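Local structure of beta-galactosidase (Bacillus circulans subsp. alkalophilus, 3TTY) at residues M25-M29 with R68-I74; P417-L421 with G544-D548. The protein hydrolyses terminal beta-galactosyl residues, as in lactose, and probably does so by the retaining mechanism of its glycoside hydrolase family. One frame throughout, in Å; residues are numbered along the deposited sequence.

Helix-to-helix packing in a barrel and turn-to-strand packing at a subunit boundary differ in chemistry: a charged network over methionines against apolar packing with one bridging water and no direct hydrogen bond. Contact 1 (25-29 with 68-74) joins two outer helices of the TIM barrel, and no other chain of the assembly touches it. Contact 2 (417-421 with 544-548) lies in the trimerisation domain, where a loop meets a strand through branched aliphatic side chains and a proline, and the second subunit packs on the turn. Both are partly buried and share no helix or strand. The centres of contact 1 and contact 2 are about 56 Å apart, on opposite sides of the chain's centre.

Contact 1: residues M25-M29 with R68-I74; sequences MEEDM and RLTKENI
Neighbouring outer helices of a TIM barrel, 22-35 and 60-71, pack through Met-25 and Met-29, edged by a salt-bridge network of Glu-26, Arg-68 and Glu-72. Residues 25-29 are helical; the partner helix ends in a Schellman motif, with Asn-73 at positive phi (55°) and Ile-74 N bonded to Leu-69 O (3.0 Å). The closest CA pair is Met-29 with Glu-72, 7.2 Å. Arg-68 (chi1 t, chi2 p) serves two carboxylates: NE reaches Glu-26 OE1 at 2.8 Å and NH2 Glu-26 OE2 at 3.1 Å, while NH1 bonds Glu-72 OE2 at 2.7 Å. Glu-72 OE1 accepts from Asn-33, so both oxygens of Glu-72, like both of Glu-26, are satisfied. Asp-28 is satisfied outside the contact by Arg-348 (salt bridge, OD1) and Tyr-15 (hydrogen bond, OD2). On the buried side, Met-25 CE meets Arg-68 CB at 3.8 Å and Met-29 (chi1 and chi2 m) brings CE to Leu-69 CD2 at 3.6 Å. Over one guanidinium face, Met-29 CG lies 3.6 Å from Arg-68 CZ.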
ATOM      1  N   MET A  25       9.330   8.828 -43.534  1.00 18.59           N
ATOM      2  CA  MET A  25      10.422   9.763 -43.379  1.00 19.54           C
ATOM      3  C   MET A  25      10.287  10.961 -44.325  1.00 24.59           C
ATOM      4  O   MET A  25      10.619  12.090 -43.944  1.00 24.79           O
ATOM      5  CB  MET A  25      11.746   9.040 -43.582  1.00 15.36           C
ATOM      6  CG  MET A  25      12.913   9.789 -43.031  1.00 28.44           C
ATOM      7  SD  MET A  25      14.289   8.713 -42.598  1.00 32.20           S
ATOM      8  CE  MET A  25      15.345   9.975 -41.925  1.00 26.08           C
ATOM      9  N   GLU A  26       9.790  10.730 -45.542  1.00 22.12           N
ATOM     10  CA  GLU A  26       9.517  11.842 -46.454  1.00 21.95           C
ATOM     11  C   GLU A  26       8.439  12.773 -45.891  1.00 22.53           C
ATOM     12  O   GLU A  26       8.557  13.994 -45.970  1.00 23.50           O
ATOM     13  CB  GLU A  26       9.124  11.347 -47.852  1.00 23.96           C
ATOM     14  CG  GLU A  26      10.260  10.698 -48.626  1.00 23.90           C
ATOM     15  CD  GLU A  26      11.478  11.605 -48.754  1.00 27.98           C
ATOM     16  OE1 GLU A  26      12.590  11.173 -48.371  1.00 25.13           O
ATOM     17  OE2 GLU A  26      11.319  12.747 -49.240  1.00 24.92           O
ATOM     18  N   GLU A  27       7.391  12.198 -45.312  1.00 23.73           N
ATOM     19  CA  GLU A  27       6.377  13.006 -44.646  1.00 20.71           C
ATOM     20  C   GLU A  27       6.949  13.736 -43.426  1.00 21.62           C
ATOM     21  O   GLU A  27       6.588  14.880 -43.168  1.00 23.53           O
ATOM     22  CB  GLU A  27       5.167  12.158 -44.254  1.00 21.50           C
ATOM     23  CG  GLU A  27       4.206  11.905 -45.398  1.00 24.79           C
ATOM     24  CD  GLU A  27       3.783  13.198 -46.079  1.00 26.40           C
ATOM     25  OE1 GLU A  27       4.259  13.449 -47.209  1.00 30.69           O
ATOM     26  OE2 GLU A  27       2.989  13.962 -45.487  1.00 21.55           O
ATOM     27  N   ASP A  28       7.835  13.086 -42.675  1.00 16.68           N
ATOM     28  CA  ASP A  28       8.465  13.747 -41.530  1.00 23.52           C
ATOM     29  C   ASP A  28       9.189  15.016 -41.969  1.00 19.67           C
ATOM     30  O   ASP A  28       8.953  16.081 -41.414  1.00 19.85           O
ATOM     31  CB  ASP A  28       9.458  12.826 -40.799  1.00 19.32           C
ATOM     32  CG  ASP A  28       8.808  11.579 -40.237  1.00 20.32           C
ATOM     33  OD1 ASP A  28       7.599  11.602 -39.925  1.00 18.61           O
ATOM     34  OD2 ASP A  28       9.524  10.571 -40.101  1.00 19.25           O
ATOM     35  N   MET A  29      10.079  14.896 -42.957  1.00 20.03           N
ATOM     36  CA  MET A  29      10.847  16.048 -43.438  1.00 17.92           C
ATOM     37  C   MET A  29       9.908  17.169 -43.855  1.00 20.75           C
ATOM     38  O   MET A  29      10.128  18.333 -43.510  1.00 18.62           O
ATOM     39  CB  MET A  29      11.750  15.681 -44.629  1.00 19.03           C
ATOM     40  CG  MET A  29      12.839  14.646 -44.348  1.00 19.64           C
ATOM     41  SD  MET A  29      13.821  14.998 -42.864  1.00 21.84           S
ATOM     42  CE  MET A  29      13.065  13.846 -41.716  1.00 17.76           C
ATOM     43  N   ARG A  68      19.639  11.821 -44.856  1.00 21.93           N
ATOM     44  CA  ARG A  68      18.348  12.396 -45.209  1.00 23.48           C
ATOM     45  C   ARG A  68      18.068  13.718 -44.502  1.00 24.94           C
ATOM     46  O   ARG A  68      17.602  14.676 -45.120  1.00 22.07           O
ATOM     47  CB  ARG A  68      17.205  11.417 -44.939  1.00 24.87           C
ATOM     48  CG  ARG A  68      15.841  11.967 -45.408  1.00 24.48           C
ATOM     49  CD  ARG A  68      15.856  12.192 -46.924  1.00 26.83           C
ATOM     50  NE  ARG A  68      14.661  12.870 -47.436  1.00 24.03           N
ATOM     51  CZ  ARG A  68      14.511  14.192 -47.501  1.00 24.01           C
ATOM     52  NH1 ARG A  68      15.473  15.010 -47.077  1.00 20.80           N
ATOM     53  NH2 ARG A  68      13.391  14.700 -47.994  1.00 21.97           N
ATOM     54  N   LEU A  69      18.336  13.751 -43.200  1.00 21.91           N
ATOM     55  CA  LEU A  69      18.170  14.956 -42.401  1.00 23.13           C
ATOM     56  C   LEU A  69      19.139  16.057 -42.827  1.00 23.95           C
ATOM     57  O   LEU A  69      18.793  17.241 -42.853  1.00 23.95           O
ATOM     58  CB  LEU A  69      18.390  14.633 -40.921  1.00 22.30           C
ATOM     59  CG  LEU A  69      17.311  13.781 -40.242  1.00 21.63           C
ATOM     60  CD1 LEU A  69      17.875  13.156 -38.973  1.00 22.05           C
ATOM     61  CD2 LEU A  69      16.089  14.623 -39.929  1.00 17.23           C
ATOM     62  N   THR A  70      20.366  15.662 -43.136  1.00 24.09           N
ATOM     63  CA  THR A  70      21.371  16.609 -43.589  1.00 24.63           C
ATOM     64  C   THR A  70      20.890  17.308 -44.866  1.00 25.04           C
ATOM     65  O   THR A  70      21.137  18.492 -45.060  1.00 27.12           O
ATOM     66  CB  THR A  70      22.721  15.905 -43.820  1.00 25.51           C
ATOM     67  OG1 THR A  70      23.212  15.420 -42.568  1.00 28.00           O
ATOM     68  CG2 THR A  70      23.743  16.874 -44.405  1.00 30.04           C
ATOM     69  N   LYS A  71      20.180  16.568 -45.716  1.00 23.13           N
ATOM     70  CA  LYS A  71      19.594  17.132 -46.928  1.00 26.48           C
ATOM     71  C   LYS A  71      18.642  18.292 -46.613  1.00 28.37           C
ATOM     72  O   LYS A  71      18.585  19.276 -47.353  1.00 26.37           O
ATOM     73  CB  LYS A  71      18.888  16.038 -47.728  1.00 27.78           C
ATOM     74  CG  LYS A  71      18.816  16.292 -49.216  1.00 40.50           C
ATOM     75  CD  LYS A  71      18.626  14.989 -50.003  1.00 44.49           C
ATOM     76  CE  LYS A  71      17.307  14.288 -49.658  1.00 45.93           C
ATOM     77  NZ  LYS A  71      17.155  12.947 -50.332  1.00 42.72           N
ATOM     78  N   GLU A  72      17.911  18.187 -45.505  1.00 25.08           N
ATOM     79  CA  GLU A  72      17.031  19.268 -45.055  1.00 22.39           C
ATOM     80  C   GLU A  72      17.769  20.274 -44.185  1.00 24.55           C
ATOM     81  O   GLU A  72      17.155  21.177 -43.630  1.00 25.33           O
ATOM     82  CB  GLU A  72      15.858  18.710 -44.247  1.00 21.23           C
ATOM     83  CG  GLU A  72      15.019  17.723 -45.003  1.00 23.00           C
ATOM     84  CD  GLU A  72      14.570  18.290 -46.320  1.00 21.21           C
ATOM     85  OE1 GLU A  72      14.147  19.460 -46.342  1.00 29.22           O
ATOM     86  OE2 GLU A  72      14.665  17.582 -47.335  1.00 25.29           O
ATOM     87  N   ASN A  73      19.080  20.104 -44.048  1.00 26.74           N
ATOM     88  CA  ASN A  73      19.872  20.959 -43.160  1.00 30.20           C
ATOM     89  C   ASN A  73      19.328  20.973 -41.722  1.00 27.67           C
ATOM     90  O   ASN A  73      19.424  21.974 -41.009  1.00 31.76           O
ATOM     91  CB  ASN A  73      20.016  22.384 -43.729  1.00 31.62           C
ATOM     92  CG  ASN A  73      21.082  23.213 -42.991  1.00 45.43           C
ATOM     93  OD1 ASN A  73      20.860  24.383 -42.664  1.00 49.28           O
ATOM     94  ND2 ASN A  73      22.240  22.599 -42.720  1.00 36.65           N
ATOM     95  N   ILE A  74      18.753  19.849 -41.306  1.00 23.57           N
ATOM     96  CA  ILE A  74      18.374  19.659 -39.914  1.00 23.35           C
ATOM     97  C   ILE A  74      19.591  19.167 -39.141  1.00 22.95           C
ATOM     98  O   ILE A  74      20.329  18.304 -39.618  1.00 22.41           O
ATOM     99  CB  ILE A  74      17.221  18.656 -39.781  1.00 21.00           C
ATOM    100  CG1 ILE A  74      15.939  19.255 -40.359  1.00 19.53           C
ATOM    101  CG2 ILE A  74      17.020  18.249 -38.332  1.00 18.89           C
ATOM    102  CD1 ILE A  74      14.782  18.274 -40.447  1.00 17.75           C
TER

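Contact 2: residues P417-L421 with G544-D548; sequences PSIAL and GILCD
A type I beta turn, Ser-418 to Leu-421, packs against the corner where strand 540-544 passes into strand 546-552 of the trimerisation domain, tying the loop between helices 405-413 and 423-435 to that corner beside the second subunit. The CA register pairs Ser-418 with Leu-546 (7.7 Å) and Ala-420 with Ile-545 (6.3 Å). Leu-546, the most covered residue, points toward the turn with chi1 m; its CD2 meets CG of Pro-417, which follows a cis peptide bond, at 3.8 Å, and its CD1 meets Leu-421 CD2 at 3.9 Å. Ile-545 turns the corner with positive phi (71°, psi -74°) and chi1 m, setting its CG2 3.5 Å from Ala-420 O and 4.2 Å from Ala-420 CB. No direct hydrogen bond crosses. Tyr-318 of the second subunit packs on Ser-418 and Ala-420. Leu-421 N to Ser-418 O (3.1 Å) closes the type I turn; Ala-420 N to Ser-418 OG (2.7 Å) makes an ST turn. Ser-418 OG also donates to a water at 2.6 Å, which donates to Ile-545 O at 2.8 Å.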
ATOM      1  N   PRO A 417      12.678  13.999  12.653  1.00 22.08           N
ATOM      2  CA  PRO A 417      11.674  14.274  13.691  1.00 23.26           C
ATOM      3  C   PRO A 417      10.216  14.284  13.214  1.00 24.65           C
ATOM      4  O   PRO A 417       9.322  14.318  14.066  1.00 23.17           O
ATOM      5  CB  PRO A 417      12.070  15.664  14.194  1.00 17.70           C
ATOM      6  CG  PRO A 417      12.670  16.319  12.997  1.00 19.99           C
ATOM      7  CD  PRO A 417      13.349  15.232  12.196  1.00 21.92           C
ATOM      8  N   SER A 418       9.971  14.245  11.905  1.00 22.70           N
ATOM      9  CA  SER A 418       8.598  14.206  11.391  1.00 20.02           C
ATOM     10  C   SER A 418       8.486  13.715   9.952  1.00 26.86           C
ATOM     11  O   SER A 418       9.162  14.224   9.064  1.00 26.98           O
ATOM     12  CB  SER A 418       7.959  15.592  11.449  1.00 20.68           C
ATOM     13  OG  SER A 418       6.796  15.622  10.634  1.00 22.88           O
ATOM     14  N   ILE A 419       7.592  12.765   9.707  1.00 25.99           N
ATOM     15  CA  ILE A 419       7.313  12.371   8.332  1.00 28.35           C
ATOM     16  C   ILE A 419       6.564  13.454   7.553  1.00 24.62           C
ATOM     17  O   ILE A 419       6.347  13.318   6.355  1.00 28.76           O
ATOM     18  CB  ILE A 419       6.565  11.030   8.257  1.00 20.88           C
ATOM     19  CG1 ILE A 419       5.232  11.116   8.994  1.00 24.05           C
ATOM     20  CG2 ILE A 419       7.432   9.920   8.842  1.00 21.88           C
ATOM     21  CD1 ILE A 419       4.323   9.910   8.750  1.00 25.55           C
ATOM     22  N   ALA A 420       6.185  14.537   8.223  1.00 27.40           N
ATOM     23  CA  ALA A 420       5.563  15.671   7.527  1.00 26.31           C
ATOM     24  C   ALA A 420       6.595  16.690   7.056  1.00 20.75           C
ATOM     25  O   ALA A 420       6.248  17.683   6.425  1.00 26.86           O
ATOM     26  CB  ALA A 420       4.510  16.345   8.393  1.00 22.13           C
ATOM     27  N   LEU A 421       7.866  16.442   7.355  1.00 24.72           N
ATOM     28  CA  LEU A 421       8.936  17.290   6.829  1.00 24.93           C
ATOM     29  C   LEU A 421       9.318  16.828   5.441  1.00 22.36           C
ATOM     30  O   LEU A 421       9.737  15.687   5.237  1.00 25.10           O
ATOM     31  CB  LEU A 421      10.168  17.307   7.747  1.00 23.21           C
ATOM     32  CG  LEU A 421      11.370  18.127   7.257  1.00 24.64           C
ATOM     33  CD1 LEU A 421      11.007  19.599   7.062  1.00 18.24           C
ATOM     34  CD2 LEU A 421      12.591  17.968   8.187  1.00 21.20           C
ATOM     35  N   GLY A 544       3.695  25.821  11.063  1.00 24.40           N
ATOM     36  CA  GLY A 544       3.419  24.416  11.288  1.00 27.29           C
ATOM     37  C   GLY A 544       4.550  23.440  11.028  1.00 25.43           C
ATOM     38  O   GLY A 544       5.701  23.824  10.818  1.00 24.46           O
ATOM     39  N   ILE A 545       4.191  22.161  11.056  1.00 28.34           N
ATOM     40  CA  ILE A 545       5.108  21.066  10.778  1.00 24.43           C
ATOM     41  C   ILE A 545       6.121  20.871  11.899  1.00 23.08           C
ATOM     42  O   ILE A 545       6.003  19.923  12.673  1.00 21.75           O
ATOM     43  CB  ILE A 545       5.786  21.220   9.418  1.00 23.25           C
ATOM     44  CG1 ILE A 545       4.733  21.513   8.346  1.00 22.32           C
ATOM     45  CG2 ILE A 545       6.551  19.948   9.069  1.00 24.66           C
ATOM     46  CD1 ILE A 545       5.264  21.450   6.917  1.00 21.15           C
ATOM     47  N   LEU A 546       7.107  21.755  12.002  1.00 22.65           N
ATOM     48  CA  LEU A 546       8.054  21.674  13.115  1.00 20.57           C
ATOM     49  C   LEU A 546       8.229  23.019  13.796  1.00 17.10           C
ATOM     50  O   LEU A 546       8.202  24.053  13.149  1.00 19.97           O
ATOM     51  CB  LEU A 546       9.414  21.136  12.647  1.00 20.99           C
ATOM     52  CG  LEU A 546       9.489  19.640  12.320  1.00 21.48           C
ATOM     53  CD1 LEU A 546      10.457  19.365  11.168  1.00 21.78           C
ATOM     54  CD2 LEU A 546       9.857  18.818  13.545  1.00 19.89           C
ATOM     55  N   CYS A 547       8.421  22.999  15.107  1.00 18.85           N
ATOM     56  CA  CYS A 547       8.672  24.220  15.862  1.00 21.36           C
ATOM     57  C   CYS A 547       9.965  24.078  16.643  1.00 23.65           C
ATOM     58  O   CYS A 547      10.055  23.265  17.563  1.00 19.77           O
ATOM     59  CB  CYS A 547       7.519  24.523  16.822  1.00 22.30           C
ATOM     60  SG  CYS A 547       5.942  24.974  16.026  1.00 26.53           S
ATOM     61  N   ASP A 548      10.969  24.863  16.267  1.00 17.81           N
ATOM     62  CA  ASP A 548      12.206  24.927  17.036  1.00 23.01           C
ATOM     63  C   ASP A 548      11.997  25.773  18.288  1.00 21.35           C
ATOM     64  O   ASP A 548      11.465  26.876  18.204  1.00 25.72           O
ATOM     65  CB  ASP A 548      13.314  25.548  16.186  1.00 20.35           C
ATOM     66  CG  ASP A 548      14.504  24.629  16.023  1.00 25.58           C
ATOM     67  OD1 ASP A 548      14.554  23.597  16.736  1.00 26.46           O
ATOM     68  OD2 ASP A 548      15.390  24.945  15.196  1.00 22.15           O
TER
HETATM   69  O   HOH W   1       5.350  17.318  12.026  1.00 22.04           O